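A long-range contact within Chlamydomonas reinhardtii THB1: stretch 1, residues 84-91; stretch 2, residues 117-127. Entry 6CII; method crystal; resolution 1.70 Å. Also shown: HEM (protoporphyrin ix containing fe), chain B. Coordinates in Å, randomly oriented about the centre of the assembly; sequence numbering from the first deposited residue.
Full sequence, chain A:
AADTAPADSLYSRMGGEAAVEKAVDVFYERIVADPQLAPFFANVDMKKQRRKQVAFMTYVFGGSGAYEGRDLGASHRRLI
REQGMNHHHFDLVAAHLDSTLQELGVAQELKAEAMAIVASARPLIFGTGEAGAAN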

ATOM      1  N   GLY A  84     -19.038   0.626   3.334  1.00 13.38           N
ATOM      2  CA  GLY A  84     -18.670   1.651   4.290  1.00 11.85           C
ATOM      3  C   GLY A  84     -17.201   1.985   4.363  1.00 12.50           C
ATOM      4  O   GLY A  84     -16.760   2.580   5.359  1.00 12.31           O
ATOM      5  N   MET A  85     -16.422   1.651   3.328  1.00 11.35           N
ATOM      6  CA  MET A  85     -15.014   2.062   3.318  1.00 12.69           C
ATOM      7  C   MET A  85     -14.931   3.583   3.234  1.00  8.56           C
ATOM      8  O   MET A  85     -15.617   4.206   2.411  1.00 12.45           O
ATOM      9  N   ASN A  86     -14.076   4.195   4.061  1.00 11.66           N
ATOM     10  CA  ASN A  86     -14.094   5.647   4.124  1.00  9.36           C
ATOM     11  C   ASN A  86     -12.696   6.211   4.314  1.00 10.65           C
ATOM     12  O   ASN A  86     -11.701   5.489   4.419  1.00 12.11           O
ATOM     13  N   HIS A  87     -12.639   7.545   4.346  1.00 10.88           N
ATOM     14  CA  HIS A  87     -11.356   8.229   4.436  1.00 13.64           C
ATOM     15  C   HIS A  87     -10.636   7.927   5.737  1.00  9.48           C
ATOM     16  O   HIS A  87      -9.397   7.937   5.777  1.00 14.10           O
ATOM     17  N   HIS A  88     -11.374   7.660   6.810  1.00 13.03           N
ATOM     18  CA  HIS A  88     -10.703   7.312   8.055  1.00 13.92           C
ATOM     19  C   HIS A  88      -9.986   5.978   7.919  1.00 12.44           C
ATOM     20  O   HIS A  88      -8.858   5.827   8.405  1.00 12.31           O
ATOM     21  N   HIS A  89     -10.612   5.007   7.235  1.00  9.17           N
ATOM     22  CA  HIS A  89      -9.904   3.751   6.987  1.00 10.19           C
ATOM     23  C   HIS A  89      -8.635   3.999   6.201  1.00 10.60           C
ATOM     24  O   HIS A  89      -7.599   3.365   6.455  1.00 10.32           O
ATOM     25  N   PHE A  90      -8.704   4.870   5.198  1.00 11.55           N
ATOM     26  CA  PHE A  90      -7.504   5.213   4.453  1.00 12.19           C
ATOM     27  C   PHE A  90      -6.408   5.712   5.384  1.00 11.89           C
ATOM     28  O   PHE A  90      -5.255   5.283   5.274  1.00 11.23           O
ATOM     29  N   ASP A  91      -6.753   6.573   6.349  1.00  8.77           N
ATOM     30  CA  ASP A  91      -5.738   7.067   7.273  1.00 10.98           C
ATOM     31  C   ASP A  91      -5.178   5.946   8.128  1.00 11.15           C
ATOM     32  O   ASP A  91      -3.968   5.903   8.380  1.00 12.61           O
ATOM     33  N   ILE A 117       3.642   9.547  -1.736  1.00 10.80           N
ATOM     34  CA  ILE A 117       3.120   8.817  -2.885  1.00  9.80           C
ATOM     35  C   ILE A 117       1.853   8.054  -2.504  1.00 10.27           C
ATOM     36  O   ILE A 117       0.854   8.079  -3.237  1.00 13.75           O
ATOM     37  N   VAL A 118       1.858   7.387  -1.349  1.00 12.51           N
ATOM     38  CA  VAL A 118       0.620   6.764  -0.886  1.00 13.58           C
ATOM     39  C   VAL A 118      -0.477   7.809  -0.705  1.00 17.55           C
ATOM     40  O   VAL A 118      -1.644   7.572  -1.036  1.00 15.99           O
ATOM     41  N   ALA A 119      -0.131   8.987  -0.177  1.00 13.33           N
ATOM     42  CA  ALA A 119      -1.161  10.012  -0.038  1.00 13.40           C
ATOM     43  C   ALA A 119      -1.756  10.380  -1.391  1.00 13.00           C
ATOM     44  O   ALA A 119      -2.954  10.690  -1.484  1.00 15.81           O
ATOM     45  N   SER A 120      -0.940  10.360  -2.442  1.00 13.73           N
ATOM     46  CA  SER A 120      -1.440  10.726  -3.760  1.00 11.70           C
ATOM     47  C   SER A 120      -2.452   9.720  -4.283  1.00 19.22           C
ATOM     48  O   SER A 120      -3.218  10.058  -5.194  1.00 21.65           O
ATOM     49  N   ALA A 121      -2.489   8.504  -3.723  1.00 11.99           N
ATOM     50  CA  ALA A 121      -3.481   7.505  -4.117  1.00 15.25           C
ATOM     51  C   ALA A 121      -4.866   7.802  -3.581  1.00 17.34           C
ATOM     52  O   ALA A 121      -5.830   7.185  -4.047  1.00 21.20           O
ATOM     53  N   ARG A 122      -4.993   8.716  -2.632  1.00 14.76           N
ATOM     54  CA  ARG A 122      -6.311   8.949  -2.049  1.00 13.29           C
ATOM     55  C   ARG A 122      -7.338   9.383  -3.085  1.00 20.37           C
ATOM     56  O   ARG A 122      -8.407   8.752  -3.149  1.00 18.14           O
ATOM     57  N   PRO A 123      -7.108  10.415  -3.917  1.00 18.51           N
ATOM     58  CA  PRO A 123      -8.150  10.788  -4.892  1.00 16.55           C
ATOM     59  C   PRO A 123      -8.428   9.689  -5.882  1.00 20.65           C
ATOM     60  O   PRO A 123      -9.573   9.537  -6.324  1.00 26.76           O
ATOM     61  N   LEU A 124      -7.398   8.928  -6.261  1.00 18.55           N
ATOM     62  CA  LEU A 124      -7.604   7.805  -7.165  1.00 22.21           C
ATOM     63  C   LEU A 124      -8.537   6.791  -6.540  1.00 23.19           C
ATOM     64  O   LEU A 124      -9.481   6.321  -7.182  1.00 20.27           O
ATOM     65  N   ILE A 125      -8.294   6.453  -5.275  1.00 15.28           N
ATOM     66  CA  ILE A 125      -9.078   5.404  -4.626  1.00 21.35           C
ATOM     67  C   ILE A 125     -10.531   5.837  -4.454  1.00 22.45           C
ATOM     68  O   ILE A 125     -11.454   5.050  -4.701  1.00 30.66           O
ATOM     69  N   PHE A 126     -10.771   7.081  -4.032  1.00 24.04           N
ATOM     70  CA  PHE A 126     -12.127   7.525  -3.717  1.00 21.78           C
ATOM     71  C   PHE A 126     -12.807   8.215  -4.883  1.00 36.84           C
ATOM     72  O   PHE A 126     -13.909   8.752  -4.713  1.00 35.30           O
ATOM     73  N   GLY A 127     -12.184   8.208  -6.059  1.00 38.41           N
ATOM     74  CA  GLY A 127     -12.793   8.842  -7.216  1.00 40.73           C
ATOM     75  C   GLY A 127     -13.102  10.303  -7.007  1.00 40.14           C
ATOM     76  O   GLY A 127     -14.091  10.810  -7.551  1.00 52.62           O
TER

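Helices that pack without a single direct hydrogen bond between them must rely on shape, ring stacking and water, and this nearly antiparallel pair in THB1 illustrates the principle. Their axes come no closer than 11.3 Å, and large side chains, above all Phe90, Phe126, His87 and Arg122, fill the space between.

Apolar packing centres on Phe90. Its CA-to-CB bond points toward the second stretch, and chi1 in t drops the ring as a knob among Ala121, Arg122, Ile125 and Phe126. Ile125 (m, t) meets the ring edge, Phe90 CE2 to Ile125 CD1 being 3.6 Å, and the same edge reaches the backbone at Val118, with Phe90 CZ 3.5 Å from Val118 O. Met85, extended with all three chi angles in t, brings its CE within 3.4 Å of Ile125 CG2 and 4.0 Å of Phe126 CZ.

Aromatic faces supply the second kind of contact. His87 starts sideways, but its m rotamer carries the imidazole onto Phe126, also m; the rings stack face to face, with centroids 3.9 Å apart and planes at 25°. Arg122 (t, t, p) lays its aliphatic portion over Phe90, a CH-pi contact with CG 3.8 Å from the ring centroid, while its guanidinium presents a face to His87 CD2.

Polar links across the interface pass through water. Water 1 donates to His87 O (3.1 Å) and Asp91 OD1 (3.0 Å) and accepts from Arg122 NH1 (2.9 Å). Water 2 lies 2.7 Å from His87 NE2 and accepts a weak bond from Arg122 NE at 3.4 Å. Within the first stretch, Asn86 (p) caps the helix: its OD1 accepts from His89 N at 3.0 Å.

The heme completes the packing. HEM CBB covers the Phe90 face opposite Arg122, 3.3 Å from Phe90 CE2, and Ile125 CD1 approaches HEM C3B to 3.4 Å, so both stretches help line the cofactor site.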

ATOM      1  CB  MET A  85     -14.258   1.421   2.137  1.00 12.77           C
ATOM      2  CG  MET A  85     -12.797   1.949   1.992  1.00 13.39           C
ATOM      3  SD  MET A  85     -11.990   1.216   0.534  1.00 13.28           S
ATOM      4  CE  MET A  85     -10.852   2.510   0.154  1.00 13.88           C
ATOM      5  CB  ASN A  86     -15.074   6.132   5.209  1.00 11.97           C
ATOM      6  CG  ASN A  86     -14.697   5.685   6.595  1.00 15.51           C
ATOM      7  OD1 ASN A  86     -13.524   5.672   6.962  1.00 15.58           O
ATOM      8  ND2 ASN A  86     -15.710   5.342   7.407  1.00 13.06           N
ATOM      9  CB  HIS A  87     -11.579   9.729   4.268  1.00 14.19           C
ATOM     10  CG  HIS A  87     -11.601  10.169   2.841  1.00 17.05           C
ATOM     11  ND1 HIS A  87     -12.568   9.764   1.943  1.00 13.13           N
ATOM     12  CD2 HIS A  87     -10.758  10.972   2.150  1.00 18.84           C
ATOM     13  CE1 HIS A  87     -12.330  10.315   0.765  1.00 15.63           C
ATOM     14  NE2 HIS A  87     -11.233  11.047   0.861  1.00 14.79           N
ATOM     15  CB  HIS A  88     -11.693   7.269   9.217  1.00 15.75           C
ATOM     16  CG  HIS A  88     -11.083   6.821  10.515  1.00 16.46           C
ATOM     17  ND1 HIS A  88     -10.059   7.509  11.134  1.00 22.03           N
ATOM     18  CD2 HIS A  88     -11.341   5.745  11.297  1.00 23.41           C
ATOM     19  CE1 HIS A  88      -9.724   6.883  12.248  1.00 20.73           C
ATOM     20  NE2 HIS A  88     -10.493   5.818  12.375  1.00 23.73           N
ATOM     21  CB  HIS A  89     -10.771   2.759   6.215  1.00  9.12           C
ATOM     22  CG  HIS A  89     -12.001   2.340   6.946  1.00  9.93           C
ATOM     23  ND1 HIS A  89     -13.256   2.482   6.408  1.00 11.82           N
ATOM     24  CD2 HIS A  89     -12.168   1.783   8.166  1.00 13.16           C
ATOM     25  CE1 HIS A  89     -14.155   2.055   7.281  1.00 13.94           C
ATOM     26  NE2 HIS A  89     -13.518   1.621   8.358  1.00 12.95           N
ATOM     27  CB  PHE A  90      -7.831   6.242   3.375  1.00 11.97           C
ATOM     28  CG  PHE A  90      -6.664   6.583   2.494  1.00 10.02           C
ATOM     29  CD1 PHE A  90      -5.725   7.526   2.899  1.00 14.07           C
ATOM     30  CD2 PHE A  90      -6.515   5.976   1.265  1.00 11.71           C
ATOM     31  CE1 PHE A  90      -4.642   7.837   2.094  1.00 11.94           C
ATOM     32  CE2 PHE A  90      -5.447   6.294   0.443  1.00 17.88           C
ATOM     33  CZ  PHE A  90      -4.512   7.216   0.851  1.00 15.70           C
ATOM     34  CB  ASP A  91      -6.305   8.156   8.187  1.00 11.96           C
ATOM     35  CG  ASP A  91      -6.569   9.456   7.467  1.00 16.88           C
ATOM     36  OD1 ASP A  91      -5.966   9.726   6.408  1.00 16.37           O
ATOM     37  OD2 ASP A  91      -7.409  10.221   7.980  1.00 17.09           O
ATOM     38  CB  ILE A 117       4.200   7.883  -3.459  1.00 11.41           C
ATOM     39  CG1 ILE A 117       5.330   8.683  -4.084  1.00 11.83           C
ATOM     40  CG2 ILE A 117       3.577   6.934  -4.483  1.00 13.91           C
ATOM     41  CD1 ILE A 117       6.540   7.854  -4.408  1.00 14.85           C
ATOM     42  CB  VAL A 118       0.871   5.968   0.401  1.00 17.91           C
ATOM     43  CG1 VAL A 118      -0.463   5.450   0.973  1.00 20.65           C
ATOM     44  CG2 VAL A 118       1.818   4.846   0.107  1.00 16.30           C
ATOM     45  CB  ALA A 119      -0.591  11.251   0.649  1.00 12.06           C
ATOM     46  CB  SER A 120      -0.281  10.875  -4.742  1.00 16.13           C
ATOM     47  OG  SER A 120       0.066   9.631  -5.330  1.00 26.13           O
ATOM     48  CB  ALA A 121      -3.079   6.105  -3.639  1.00 19.76           C
ATOM     49  CB  ARG A 122      -6.205   9.944  -0.891  1.00 18.45           C
ATOM     50  CG  ARG A 122      -7.342   9.812   0.088  1.00 20.28           C
ATOM     51  CD  ARG A 122      -7.149  10.723   1.298  1.00 20.85           C
ATOM     52  NE  ARG A 122      -7.588  12.069   0.979  1.00 31.60           N
ATOM     53  CZ  ARG A 122      -7.726  13.036   1.882  1.00 31.51           C
ATOM     54  NH1 ARG A 122      -7.456  12.788   3.159  1.00 36.44           N
ATOM     55  NH2 ARG A 122      -8.126  14.247   1.506  1.00 36.68           N
ATOM     56  CB  PRO A 123      -7.567  12.021  -5.603  1.00 20.32           C
ATOM     57  CG  PRO A 123      -6.386  12.426  -4.824  1.00 26.35           C
ATOM     58  CD  PRO A 123      -5.925  11.291  -4.010  1.00 17.48           C
ATOM     59  CB  LEU A 124      -6.268   7.148  -7.511  1.00 21.63           C
ATOM     60  CG  LEU A 124      -5.319   8.141  -8.207  1.00 36.00           C
ATOM     61  CD1 LEU A 124      -4.012   7.485  -8.631  1.00 36.76           C
ATOM     62  CD2 LEU A 124      -6.016   8.810  -9.397  1.00 31.64           C
ATOM     63  CB  ILE A 125      -8.439   5.014  -3.281  1.00 17.77           C
ATOM     64  CG1 ILE A 125      -7.239   4.087  -3.488  1.00 25.85           C
ATOM     65  CG2 ILE A 125      -9.466   4.361  -2.380  1.00 22.31           C
ATOM     66  CD1 ILE A 125      -6.330   4.058  -2.298  1.00 27.94           C
ATOM     67  CB  PHE A 126     -12.125   8.454  -2.490  1.00 20.34           C
ATOM     68  CG  PHE A 126     -11.815   7.734  -1.202  1.00 14.84           C
ATOM     69  CD1 PHE A 126     -10.529   7.725  -0.689  1.00 18.33           C
ATOM     70  CD2 PHE A 126     -12.791   6.982  -0.562  1.00 12.55           C
ATOM     71  CE1 PHE A 126     -10.241   7.047   0.472  1.00 16.88           C
ATOM     72  CE2 PHE A 126     -12.503   6.302   0.622  1.00 14.52           C
ATOM     73  CZ  PHE A 126     -11.226   6.325   1.124  1.00 16.36           C
TER
HETATM   74  CHA HEM B 201      -7.648  -4.155  -3.073  1.00 10.16           C
HETATM   75  CHB HEM B 201      -4.218  -0.669  -2.947  1.00 10.21           C
HETATM   76  CHC HEM B 201      -6.612   1.473   0.797  1.00  9.43           C
HETATM   77  CHD HEM B 201      -9.420  -2.577   1.214  1.00 12.52           C
HETATM   78  C1A HEM B 201      -6.557  -3.364  -3.345  1.00 11.67           C
HETATM   79  C2A HEM B 201      -5.608  -3.626  -4.400  1.00 11.09           C
HETATM   80  C3A HEM B 201      -4.671  -2.681  -4.354  1.00 10.73           C
HETATM   81  C4A HEM B 201      -4.955  -1.781  -3.277  1.00 11.00           C
HETATM   82  CMA HEM B 201      -3.432  -2.506  -5.260  1.00 13.11           C
HETATM   83  CAA HEM B 201      -5.743  -4.812  -5.383  1.00 14.43           C
HETATM   84  CBA HEM B 201      -6.662  -4.354  -6.526  1.00 18.94           C
HETATM   85  CGA HEM B 201      -6.668  -5.384  -7.618  1.00 19.92           C
HETATM   86  O1A HEM B 201      -5.791  -5.288  -8.509  1.00 22.88           O
HETATM   87  O2A HEM B 201      -7.529  -6.299  -7.578  1.00 27.28           O
HETATM   88  C1B HEM B 201      -4.585   0.171  -1.907  1.00  9.90           C
HETATM   89  C2B HEM B 201      -3.809   1.300  -1.480  1.00 15.01           C
HETATM   90  C3B HEM B 201      -4.432   1.896  -0.462  1.00 12.14           C
HETATM   91  C4B HEM B 201      -5.658   1.168  -0.179  1.00 10.16           C
HETATM   92  CMB HEM B 201      -2.477   1.728  -2.129  1.00 15.07           C
HETATM   93  CAB HEM B 201      -3.876   3.152   0.235  1.00 15.53           C
HETATM   94  CBB HEM B 201      -4.178   3.466   1.490  1.00 20.24           C
HETATM   95  C1C HEM B 201      -7.556   0.544   1.205  1.00 10.84           C
HETATM   96  C2C HEM B 201      -8.490   0.710   2.304  1.00 11.55           C
HETATM   97  C3C HEM B 201      -9.253  -0.398   2.395  1.00 11.88           C
HETATM   98  C4C HEM B 201      -8.825  -1.336   1.384  1.00  9.25           C
HETATM   99  CMC HEM B 201      -8.559   2.005   3.149  1.00 12.57           C
HETATM  100  CAC HEM B 201     -10.387  -0.746   3.399  1.00 11.55           C
HETATM  101  CBC HEM B 201     -10.179  -0.499   4.683  1.00 19.33           C
HETATM  102  C1D HEM B 201      -9.106  -3.337   0.091  1.00  8.92           C
HETATM  103  C2D HEM B 201      -9.684  -4.624  -0.152  1.00 11.08           C
HETATM  104  C3D HEM B 201      -9.218  -5.087  -1.333  1.00 10.88           C
HETATM  105  C4D HEM B 201      -8.334  -4.094  -1.881  1.00  9.01           C
HETATM  106  CMD HEM B 201     -10.659  -5.336   0.815  1.00 14.78           C
HETATM  107  CAD HEM B 201      -9.576  -6.440  -1.974  1.00 12.14           C
HETATM  108  CBD HEM B 201     -10.963  -6.345  -2.612  1.00 18.74           C
HETATM  109  CGD HEM B 201     -11.331  -7.684  -3.217  1.00 27.45           C
HETATM  110  O1D HEM B 201     -12.450  -8.180  -2.933  1.00 33.45           O
HETATM  111  O2D HEM B 201     -10.507  -8.245  -3.985  1.00 24.25           O
HETATM  112  NA  HEM B 201      -6.118  -2.222  -2.694  1.00  9.51           N
HETATM  113  NB  HEM B 201      -5.712   0.107  -1.076  1.00 13.54           N
HETATM  114  NC  HEM B 201      -7.816  -0.712   0.637  1.00  9.03           N
HETATM  115  ND  HEM B 201      -8.271  -3.037  -0.987  1.00  8.71           N
HETATM  116 FE   HEM B 201      -6.978  -1.487  -1.058  1.00 11.65          FE
HETATM  117  O   HOH W   1      -7.974  10.196   4.287  1.00 24.58           O
HETATM  118  O   HOH W   2     -10.171  12.380  -1.222  1.00 35.61           O